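Local coordinates for protein enolase (alpha proteobacterium BAL199, PDB 3UGV) that probably catalyses a magnesium-dependent reaction that starts by removing the proton next to a substrate carboxylate, as in other mandelate racemase-like members of the enolase superfamily, at residues K159-K169 / F190-R199; P171-K182 / E207-V216. All coordinates share one frame; numbering follows the deposited sequence.

Contact 1: residues K159-K169 / F190-R199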
loop_
_atom_site.group_PDB
_atom_site.type_symbol
_atom_site.label_atom_id
_atom_site.label_comp_id
_atom_site.label_asym_id
_atom_site.label_seq_id
_atom_site.Cartn_x
_atom_site.Cartn_y
_atom_site.Cartn_z
ATOM N N LYS F 159 -29.022 -24.899 -7.262
ATOM C CA LYS F 159 -29.148 -25.085 -5.820
ATOM C C LYS F 159 -29.682 -23.801 -5.214
ATOM O O LYS F 159 -29.210 -22.718 -5.548
ATOM C CB LYS F 159 -27.790 -25.444 -5.197
ATOM C CG LYS F 159 -27.873 -26.043 -3.788
ATOM C CD LYS F 159 -26.492 -26.374 -3.238
ATOM C CE LYS F 159 -25.608 -25.135 -3.287
ATOM N NZ LYS F 159 -24.200 -25.386 -2.859
ATOM N N ALA F 160 -30.682 -23.905 -4.349
ATOM C CA ALA F 160 -31.253 -22.703 -3.753
ATOM C C ALA F 160 -31.354 -22.836 -2.249
ATOM O O ALA F 160 -31.185 -23.916 -1.694
ATOM C CB ALA F 160 -32.619 -22.396 -4.354
ATOM N N TYR F 161 -31.613 -21.721 -1.587
ATOM C CA TYR F 161 -31.890 -21.729 -0.163
ATOM C C TYR F 161 -33.165 -20.944 0.043
ATOM O O TYR F 161 -33.509 -20.070 -0.762
ATOM C CB TYR F 161 -30.727 -21.122 0.637
ATOM C CG TYR F 161 -30.493 -19.622 0.426
ATOM C CD1 TYR F 161 -31.063 -18.690 1.273
ATOM C CD2 TYR F 161 -29.675 -19.153 -0.600
ATOM C CE1 TYR F 161 -30.842 -17.337 1.096
ATOM C CE2 TYR F 161 -29.443 -17.811 -0.777
ATOM C CZ TYR F 161 -30.033 -16.909 0.078
ATOM O OH TYR F 161 -29.829 -15.577 -0.080
ATOM N N ASN F 162 -33.866 -21.252 1.120
ATOM C CA ASN F 162 -35.203 -20.726 1.314
ATOM C C ASN F 162 -35.196 -19.449 2.161
ATOM O O ASN F 162 -34.943 -19.499 3.370
ATOM C CB ASN F 162 -36.081 -21.817 1.964
ATOM C CG ASN F 162 -37.562 -21.466 1.966
ATOM O OD1 ASN F 162 -37.950 -20.293 1.891
ATOM N ND2 ASN F 162 -38.400 -22.489 2.067
ATOM N N SER F 163 -35.484 -18.304 1.545
ATOM C CA SER F 163 -35.595 -17.078 2.328
ATOM C C SER F 163 -37.024 -16.622 2.630
ATOM O O SER F 163 -37.243 -15.458 2.965
ATOM C CB SER F 163 -34.746 -15.932 1.741
ATOM O OG SER F 163 -35.224 -15.501 0.489
ATOM N N ASN F 164 -37.989 -17.535 2.547
ATOM C CA ASN F 164 -39.383 -17.161 2.797
ATOM C C ASN F 164 -39.668 -16.538 4.170
ATOM O O ASN F 164 -40.603 -15.749 4.303
ATOM C CB ASN F 164 -40.312 -18.350 2.610
ATOM C CG ASN F 164 -40.921 -18.414 1.224
ATOM O OD1 ASN F 164 -40.904 -17.440 0.460
ATOM N ND2 ASN F 164 -41.485 -19.572 0.897
ATOM N N GLY F 165 -38.890 -16.897 5.190
ATOM C CA GLY F 165 -39.206 -16.461 6.544
ATOM C C GLY F 165 -38.080 -16.484 7.566
ATOM O O GLY F 165 -36.998 -15.965 7.321
ATOM N N LEU F 166 -38.339 -17.087 8.723
ATOM C CA LEU F 166 -37.410 -17.032 9.850
ATOM C C LEU F 166 -37.100 -15.578 10.218
ATOM O O LEU F 166 -35.929 -15.190 10.393
ATOM C CB LEU F 166 -36.129 -17.819 9.557
ATOM C CG LEU F 166 -36.366 -19.253 9.059
ATOM C CD1 LEU F 166 -35.057 -20.024 8.944
ATOM C CD2 LEU F 166 -37.328 -19.980 9.994
ATOM N N TRP F 167 -38.164 -14.782 10.330
ATOM C CA TRP F 167 -38.056 -13.383 10.741
ATOM C C TRP F 167 -37.881 -13.319 12.254
ATOM O O TRP F 167 -37.648 -14.348 12.880
ATOM C CB TRP F 167 -39.269 -12.575 10.264
ATOM C CG TRP F 167 -39.238 -12.359 8.787
ATOM C CD1 TRP F 167 -40.011 -12.975 7.843
ATOM C CD2 TRP F 167 -38.351 -11.493 8.078
ATOM N NE1 TRP F 167 -39.662 -12.533 6.590
ATOM C CE2 TRP F 167 -38.646 -11.622 6.710
ATOM C CE3 TRP F 167 -37.339 -10.611 8.472
ATOM C CZ2 TRP F 167 -37.972 -10.895 5.734
ATOM C CZ3 TRP F 167 -36.667 -9.902 7.507
ATOM C CH2 TRP F 167 -36.985 -10.048 6.152
ATOM N N LEU F 168 -37.977 -12.125 12.839
ATOM C CA LEU F 168 -37.558 -11.932 14.238
ATOM C C LEU F 168 -38.598 -12.322 15.286
ATOM O O LEU F 168 -38.864 -11.565 16.216
ATOM C CB LEU F 168 -37.043 -10.500 14.475
ATOM C CG LEU F 168 -35.837 -10.109 13.593
ATOM C CD1 LEU F 168 -35.114 -8.842 14.082
ATOM C CD2 LEU F 168 -34.847 -11.264 13.484
ATOM N N LYS F 169 -39.167 -13.517 15.133
ATOM C CA LYS F 169 -40.099 -14.080 16.108
ATOM C C LYS F 169 -39.341 -14.856 17.183
ATOM O O LYS F 169 -38.113 -14.803 17.246
ATOM C CB LYS F 169 -41.115 -14.977 15.402
ATOM C CG LYS F 169 -41.916 -14.232 14.324
ATOM C CD LYS F 169 -42.953 -15.124 13.671
ATOM C CE LYS F 169 -42.295 -16.295 12.951
ATOM N NZ LYS F 169 -43.304 -17.242 12.385
ATOM N N PHE F 190 -34.784 -28.182 1.132
ATOM C CA PHE F 190 -33.744 -27.168 0.936
ATOM C C PHE F 190 -32.505 -27.505 1.751
ATOM O O PHE F 190 -32.609 -28.014 2.870
ATOM C CB PHE F 190 -34.234 -25.783 1.343
ATOM C CG PHE F 190 -35.087 -25.116 0.311
ATOM C CD1 PHE F 190 -34.528 -24.668 -0.874
ATOM C CD2 PHE F 190 -36.443 -24.917 0.532
ATOM C CE1 PHE F 190 -35.308 -24.039 -1.833
ATOM C CE2 PHE F 190 -37.224 -24.278 -0.420
ATOM C CZ PHE F 190 -36.654 -23.842 -1.608
ATOM N N LYS F 191 -31.333 -27.210 1.201
ATOM C CA LYS F 191 -30.083 -27.477 1.906
ATOM C C LYS F 191 -29.601 -26.243 2.663
ATOM O O LYS F 191 -28.560 -26.278 3.328
ATOM C CB LYS F 191 -29.011 -27.955 0.935
ATOM C CG LYS F 191 -29.373 -29.203 0.127
ATOM C CD LYS F 191 -28.337 -29.384 -1.012
ATOM C CE LYS F 191 -28.354 -30.772 -1.660
ATOM N NZ LYS F 191 -29.583 -31.086 -2.444
ATOM N N GLY F 192 -30.355 -25.151 2.557
ATOM C CA GLY F 192 -30.012 -23.935 3.270
ATOM C C GLY F 192 -31.245 -23.088 3.519
ATOM O O GLY F 192 -32.202 -23.130 2.757
ATOM N N LEU F 193 -31.217 -22.324 4.602
ATOM C CA LEU F 193 -32.335 -21.480 5.010
ATOM C C LEU F 193 -31.734 -20.119 5.319
ATOM O O LEU F 193 -30.647 -20.055 5.880
ATOM C CB LEU F 193 -32.970 -22.038 6.295
ATOM C CG LEU F 193 -33.579 -23.438 6.223
ATOM C CD1 LEU F 193 -34.036 -23.888 7.590
ATOM C CD2 LEU F 193 -34.754 -23.446 5.256
ATOM N N LYS F 194 -32.410 -19.033 4.965
ATOM C CA LYS F 194 -31.992 -17.733 5.478
ATOM C C LYS F 194 -32.605 -17.463 6.847
ATOM O O LYS F 194 -33.818 -17.520 7.020
ATOM C CB LYS F 194 -32.341 -16.587 4.528
ATOM C CG LYS F 194 -31.959 -15.223 5.121
ATOM C CD LYS F 194 -31.780 -14.184 4.058
ATOM C CE LYS F 194 -30.449 -14.351 3.370
ATOM N NZ LYS F 194 -30.419 -13.520 2.142
ATOM N N LEU F 195 -31.753 -17.138 7.809
ATOM C CA LEU F 195 -32.188 -16.850 9.163
ATOM C C LEU F 195 -31.942 -15.364 9.476
ATOM O O LEU F 195 -30.816 -14.879 9.366
ATOM C CB LEU F 195 -31.423 -17.752 10.142
ATOM C CG LEU F 195 -31.673 -17.543 11.627
ATOM C CD1 LEU F 195 -33.105 -17.897 11.927
ATOM C CD2 LEU F 195 -30.721 -18.369 12.463
ATOM N N ARG F 196 -32.989 -14.631 9.850
ATOM C CA ARG F 196 -32.803 -13.219 10.172
ATOM C C ARG F 196 -32.388 -13.036 11.630
ATOM O O ARG F 196 -32.880 -13.726 12.528
ATOM C CB ARG F 196 -34.054 -12.397 9.863
ATOM C CG ARG F 196 -34.200 -11.988 8.398
ATOM C CD ARG F 196 -34.775 -13.090 7.498
ATOM N NE ARG F 196 -34.786 -12.674 6.092
ATOM C CZ ARG F 196 -35.477 -13.279 5.125
ATOM N NH1 ARG F 196 -36.224 -14.337 5.414
ATOM N NH2 ARG F 196 -35.428 -12.827 3.867
ATOM N N MET F 197 -31.464 -12.111 11.853
ATOM C CA MET F 197 -31.002 -11.793 13.200
ATOM C C MET F 197 -31.082 -10.285 13.455
ATOM O O MET F 197 -31.262 -9.484 12.530
ATOM C CB MET F 197 -29.569 -12.281 13.416
ATOM C CG MET F 197 -29.427 -13.817 13.526
ATOM S SD MET F 197 -27.871 -14.289 14.344
ATOM C CE MET F 197 -28.018 -16.070 14.415
ATOM N N GLY F 198 -30.950 -9.905 14.715
ATOM C CA GLY F 198 -31.025 -8.510 15.094
ATOM C C GLY F 198 -32.032 -8.239 16.199
ATOM O O GLY F 198 -32.575 -7.142 16.288
ATOM N N ARG F 199 -32.293 -9.236 17.041
ATOM C CA ARG F 199 -33.154 -9.018 18.193
ATOM C C ARG F 199 -32.510 -8.021 19.153
ATOM O O ARG F 199 -31.322 -7.737 19.049
ATOM C CB ARG F 199 -33.441 -10.344 18.888
ATOM C CG ARG F 199 -34.437 -11.183 18.111
ATOM C CD ARG F 199 -34.360 -12.644 18.490
ATOM N NE ARG F 199 -35.208 -13.465 17.627
ATOM C CZ ARG F 199 -34.826 -13.986 16.463
ATOM N NH1 ARG F 199 -33.600 -13.774 16.000
ATOM N NH2 ARG F 199 -35.673 -14.720 15.755
HETATM O O HOH W 1 -30.836 -26.649 -1.433
HETATM O O HOH W 2 -36.104 -18.105 5.339
HETATM O O HOH W 3 -35.078 -15.308 13.183
#
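The guanidinium of Arg196 lies flat on Trp167 in the loop after strand 157-162, which pairs with strand 192-196 as the strands of a beta-alpha-beta crossover in the enolase-superfamily barrel. Where the first strand ends, Asn162 N bonds to Gly192 O and Lys194 N to Asn162 O, a single parallel bridge to Leu193. Glycine suits position 192, since a CB there would press on Tyr161 CB. Arg196 N binds Leu166 O. From there its side chain can be followed outward: CB touches Leu168 CD2 at 3.9 Å, and CG rests 3.4 Å from Trp167 CZ3. A bend at chi2 (81°) turns the chain over the indole, so that CD makes a CH-pi contact and CZ a cation-pi contact, 3.9 Å from the centroid of the six-membered ring. The guanidinium, 12° from the ring plane, leaves its edge for hydrogen bonding: NH1 donates to Gly165 O (2.6 Å), on a lone pair, and to Ser163 O (2.9 Å). With an alanine here, both carbonyls would probably lose these donors and the indole its stacked partner. Next door, Lys194 NZ donates to Tyr161 OH (3.1 Å) and forms salt bridges with Glu251, a magnesium ligand, and Glu347. Arg199, salt-bridged to Asp205, closes the far end side-on: its NH2 (2.9 Å) and NE (3.2 Å) reach Lys169 O from opposite faces of the carbonyl plane.

Contact 2: residues P171-K182 / E207-V216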
loop_
_atom_site.group_PDB
_atom_site.type_symbol
_atom_site.label_atom_id
_atom_site.label_comp_id
_atom_site.label_asym_id
_atom_site.label_seq_id
_atom_site.Cartn_x
_atom_site.Cartn_y
_atom_site.Cartn_z
ATOM N N PRO F 171 -37.689 -17.979 19.388
ATOM C CA PRO F 171 -36.942 -19.184 19.006
ATOM C C PRO F 171 -37.845 -20.354 18.614
ATOM O O PRO F 171 -37.678 -20.909 17.525
ATOM C CB PRO F 171 -36.153 -19.522 20.275
ATOM C CG PRO F 171 -35.929 -18.179 20.930
ATOM C CD PRO F 171 -37.138 -17.339 20.600
ATOM N N ALA F 172 -38.782 -20.730 19.486
ATOM C CA ALA F 172 -39.608 -21.910 19.233
ATOM C C ALA F 172 -40.452 -21.736 17.974
ATOM O O ALA F 172 -40.640 -22.674 17.217
ATOM C CB ALA F 172 -40.487 -22.236 20.439
ATOM N N GLU F 173 -40.954 -20.529 17.754
ATOM C CA GLU F 173 -41.733 -20.241 16.558
ATOM C C GLU F 173 -40.869 -20.301 15.311
ATOM O O GLU F 173 -41.325 -20.720 14.255
ATOM C CB GLU F 173 -42.336 -18.846 16.637
ATOM C CG GLU F 173 -43.614 -18.726 17.418
ATOM C CD GLU F 173 -44.211 -17.347 17.265
ATOM O OE1 GLU F 173 -43.638 -16.390 17.831
ATOM O OE2 GLU F 173 -45.232 -17.215 16.555
ATOM N N VAL F 174 -39.621 -19.861 15.427
ATOM C CA VAL F 174 -38.744 -19.823 14.264
ATOM C C VAL F 174 -38.291 -21.239 13.914
ATOM O O VAL F 174 -38.200 -21.604 12.738
ATOM C CB VAL F 174 -37.555 -18.856 14.474
ATOM C CG1 VAL F 174 -36.495 -19.058 13.401
ATOM C CG2 VAL F 174 -38.057 -17.417 14.471
ATOM N N ALA F 175 -38.060 -22.054 14.936
ATOM C CA ALA F 175 -37.650 -23.434 14.698
ATOM C C ALA F 175 -38.768 -24.233 14.030
ATOM O O ALA F 175 -38.513 -25.042 13.144
ATOM C CB ALA F 175 -37.206 -24.097 15.989
ATOM N N ALA F 176 -40.011 -24.000 14.439
ATOM C CA ALA F 176 -41.129 -24.729 13.840
ATOM C C ALA F 176 -41.283 -24.340 12.375
ATOM O O ALA F 176 -41.520 -25.183 11.522
ATOM C CB ALA F 176 -42.413 -24.465 14.592
ATOM N N GLU F 177 -41.113 -23.055 12.093
ATOM C CA GLU F 177 -41.218 -22.558 10.739
ATOM C C GLU F 177 -40.069 -23.069 9.871
ATOM O O GLU F 177 -40.243 -23.303 8.676
ATOM C CB GLU F 177 -41.244 -21.040 10.751
ATOM C CG GLU F 177 -41.327 -20.436 9.371
ATOM C CD GLU F 177 -41.760 -18.981 9.402
ATOM O OE1 GLU F 177 -42.981 -18.733 9.544
ATOM O OE2 GLU F 177 -40.884 -18.090 9.289
ATOM N N ALA F 178 -38.896 -23.243 10.473
ATOM C CA ALA F 178 -37.757 -23.795 9.747
ATOM C C ALA F 178 -38.069 -25.196 9.179
ATOM O O ALA F 178 -37.715 -25.501 8.030
ATOM C CB ALA F 178 -36.527 -23.830 10.635
ATOM N N VAL F 179 -38.738 -26.035 9.973
ATOM C CA VAL F 179 -39.143 -27.366 9.501
ATOM C C VAL F 179 -40.017 -27.245 8.240
ATOM O O VAL F 179 -39.799 -27.961 7.263
ATOM C CB VAL F 179 -39.869 -28.211 10.607
ATOM C CG1 VAL F 179 -40.303 -29.594 10.066
ATOM C CG2 VAL F 179 -38.993 -28.377 11.848
ATOM N N GLU F 180 -40.994 -26.335 8.273
ATOM C CA GLU F 180 -41.848 -26.040 7.113
ATOM C C GLU F 180 -41.019 -25.574 5.914
ATOM O O GLU F 180 -41.086 -26.172 4.842
ATOM C CB GLU F 180 -42.867 -24.939 7.426
ATOM C CG GLU F 180 -44.096 -25.304 8.255
ATOM C CD GLU F 180 -44.992 -24.068 8.502
ATOM O OE1 GLU F 180 -45.790 -23.701 7.606
ATOM O OE2 GLU F 180 -44.884 -23.448 9.586
ATOM N N LEU F 181 -40.249 -24.498 6.088
ATOM C CA LEU F 181 -39.461 -23.951 4.981
ATOM C C LEU F 181 -38.538 -24.992 4.353
ATOM O O LEU F 181 -38.433 -25.066 3.133
ATOM C CB LEU F 181 -38.633 -22.757 5.426
ATOM C CG LEU F 181 -39.336 -21.608 6.132
ATOM C CD1 LEU F 181 -38.357 -20.456 6.264
ATOM C CD2 LEU F 181 -40.570 -21.201 5.361
ATOM N N LYS F 182 -37.872 -25.805 5.173
ATOM C CA LYS F 182 -37.018 -26.852 4.603
ATOM C C LYS F 182 -37.817 -27.730 3.657
ATOM O O LYS F 182 -37.389 -27.987 2.538
ATOM C CB LYS F 182 -36.384 -27.722 5.686
ATOM C CG LYS F 182 -35.312 -28.675 5.165
ATOM C CD LYS F 182 -34.593 -29.351 6.326
ATOM C CE LYS F 182 -33.694 -30.508 5.881
ATOM N NZ LYS F 182 -32.678 -30.108 4.860
ATOM N N GLU F 207 -29.839 -18.200 20.449
ATOM C CA GLU F 207 -30.819 -19.166 20.910
ATOM C C GLU F 207 -31.659 -19.642 19.730
ATOM O O GLU F 207 -31.924 -20.838 19.583
ATOM C CB GLU F 207 -31.703 -18.491 21.951
ATOM C CG GLU F 207 -32.511 -19.407 22.820
ATOM C CD GLU F 207 -33.410 -18.617 23.761
ATOM O OE1 GLU F 207 -32.914 -17.648 24.388
ATOM O OE2 GLU F 207 -34.614 -18.950 23.850
ATOM N N THR F 208 -32.066 -18.697 18.884
ATOM C CA THR F 208 -32.821 -19.025 17.680
ATOM C C THR F 208 -32.053 -19.935 16.709
ATOM O O THR F 208 -32.595 -20.926 16.224
ATOM C CB THR F 208 -33.280 -17.759 16.969
ATOM O OG1 THR F 208 -34.123 -17.013 17.847
ATOM C CG2 THR F 208 -34.065 -18.109 15.722
ATOM N N ALA F 209 -30.796 -19.593 16.427
ATOM C CA ALA F 209 -29.940 -20.429 15.596
ATOM C C ALA F 209 -29.883 -21.866 16.136
ATOM O O ALA F 209 -30.066 -22.839 15.385
ATOM C CB ALA F 209 -28.522 -19.823 15.510
ATOM N N GLU F 210 -29.634 -21.998 17.440
ATOM C CA GLU F 210 -29.520 -23.319 18.070
ATOM C C GLU F 210 -30.834 -24.077 17.962
ATOM O O GLU F 210 -30.835 -25.261 17.676
ATOM C CB GLU F 210 -29.086 -23.207 19.537
ATOM C CG GLU F 210 -27.725 -22.513 19.768
ATOM C CD GLU F 210 -26.521 -23.331 19.281
ATOM O OE1 GLU F 210 -26.721 -24.365 18.603
ATOM O OE2 GLU F 210 -25.367 -22.937 19.585
ATOM N N ALA F 211 -31.952 -23.383 18.157
ATOM C CA ALA F 211 -33.270 -24.011 18.056
ATOM C C ALA F 211 -33.578 -24.490 16.632
ATOM O O ALA F 211 -34.146 -25.568 16.429
ATOM C CB ALA F 211 -34.350 -23.055 18.542
ATOM N N VAL F 212 -33.203 -23.682 15.645
ATOM C CA VAL F 212 -33.400 -24.059 14.250
ATOM C C VAL F 212 -32.612 -25.325 13.907
ATOM O O VAL F 212 -33.135 -26.257 13.306
ATOM C CB VAL F 212 -32.993 -22.915 13.284
ATOM C CG1 VAL F 212 -32.847 -23.446 11.880
ATOM C CG2 VAL F 212 -34.005 -21.772 13.333
ATOM N N TRP F 213 -31.348 -25.352 14.295
ATOM C CA TRP F 213 -30.501 -26.501 14.034
ATOM C C TRP F 213 -30.950 -27.743 14.811
ATOM O O TRP F 213 -30.825 -28.849 14.314
ATOM C CB TRP F 213 -29.048 -26.161 14.362
ATOM C CG TRP F 213 -28.277 -25.617 13.185
ATOM C CD1 TRP F 213 -28.457 -25.937 11.870
ATOM C CD2 TRP F 213 -27.204 -24.660 13.220
ATOM N NE1 TRP F 213 -27.560 -25.247 11.085
ATOM C CE2 TRP F 213 -26.776 -24.463 11.890
ATOM C CE3 TRP F 213 -26.556 -23.964 14.247
ATOM C CZ2 TRP F 213 -25.731 -23.595 11.560
ATOM C CZ3 TRP F 213 -25.515 -23.104 13.919
ATOM C CH2 TRP F 213 -25.118 -22.925 12.584
ATOM N N ASP F 214 -31.462 -27.570 16.027
ATOM C CA ASP F 214 -31.998 -28.704 16.774
ATOM C C ASP F 214 -33.176 -29.294 16.000
ATOM O O ASP F 214 -33.436 -30.502 16.052
ATOM C CB ASP F 214 -32.436 -28.302 18.196
ATOM C CG ASP F 214 -31.245 -27.997 19.135
ATOM O OD1 ASP F 214 -30.092 -28.396 18.817
ATOM O OD2 ASP F 214 -31.472 -27.357 20.199
ATOM N N ALA F 215 -33.872 -28.433 15.263
ATOM C CA ALA F 215 -35.051 -28.842 14.503
ATOM C C ALA F 215 -34.772 -29.419 13.110
ATOM O O ALA F 215 -35.502 -30.305 12.660
ATOM C CB ALA F 215 -36.015 -27.669 14.385
ATOM N N VAL F 216 -33.747 -28.923 12.413
ATOM C CA VAL F 216 -33.520 -29.353 11.023
ATOM C C VAL F 216 -32.134 -29.915 10.730
ATOM O O VAL F 216 -31.863 -30.339 9.603
ATOM C CB VAL F 216 -33.764 -28.227 10.015
ATOM C CG1 VAL F 216 -35.148 -27.670 10.167
ATOM C CG2 VAL F 216 -32.707 -27.120 10.188
#
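Ala175 and Ala211 meet at the centre of two neighbouring helices of the barrel's outer layer, whose segments cross at -37° with axes only 8.1 Å apart. Such closeness demands small residues: Ala175 CB sits 3.4 Å from Ala211 O and 4.0 Å from Ala211 CB. At the N-terminal ends the fit is equally close, Pro171 CG lying 3.3 Å from Glu207 OE2 and beside Thr208 OG1. On the inward side the packing is tight and branched. Val174 CG1, placed anti to its own backbone nitrogen (chi1 167°), wedges against Thr208 CG2 at 3.5 Å, closer than carbons usually lie, and also touches Val212 CG2. Thr208 suits the spot because it offers a methyl across the contact while its OG1 bonds to Val204 O in its own helix. Ala178 continues the line against Val212 CG1, and Leu193 and Leu195 of strand 192-196 lie beneath. Toward the C-terminal ends the fit relaxes: Val179 CG2 meets Ala215 CB at 4.0 Å, and Lys182 slides its CD past Val216 CB, carrying NZ on to Phe190 O. No hydrogen bond passes between the segments, so the helices meet through close-fitting apolar surfaces, with the methyls of Val174, Ala178, Thr208 and Val212 buried on the barrel side.

How the contacts relate
The centres of the two contacts lie about 10 Å apart, and their segments alternate along the chain: 159-169, 171-182, 190-199, 207-216. This is the strand-helix-strand-helix order of consecutive beta-alpha units, with contact 1 pairing the inner strands and contact 2 the outer helices. Helix 171-183 ties the layers together. Leu181 O probably accepts from Asn162 ND2 at 2.8 Å, and Glu177 receives Leu166 N on OE2 while its OE1 forms a salt bridge with Lys169 NZ. Contact 1 leads inward to the magnesium site of Asp225, Glu251 and Glu277, with the Lys194 side chain about 4 Å from a bound magnesium ion; contact 2 belongs to the outer wall.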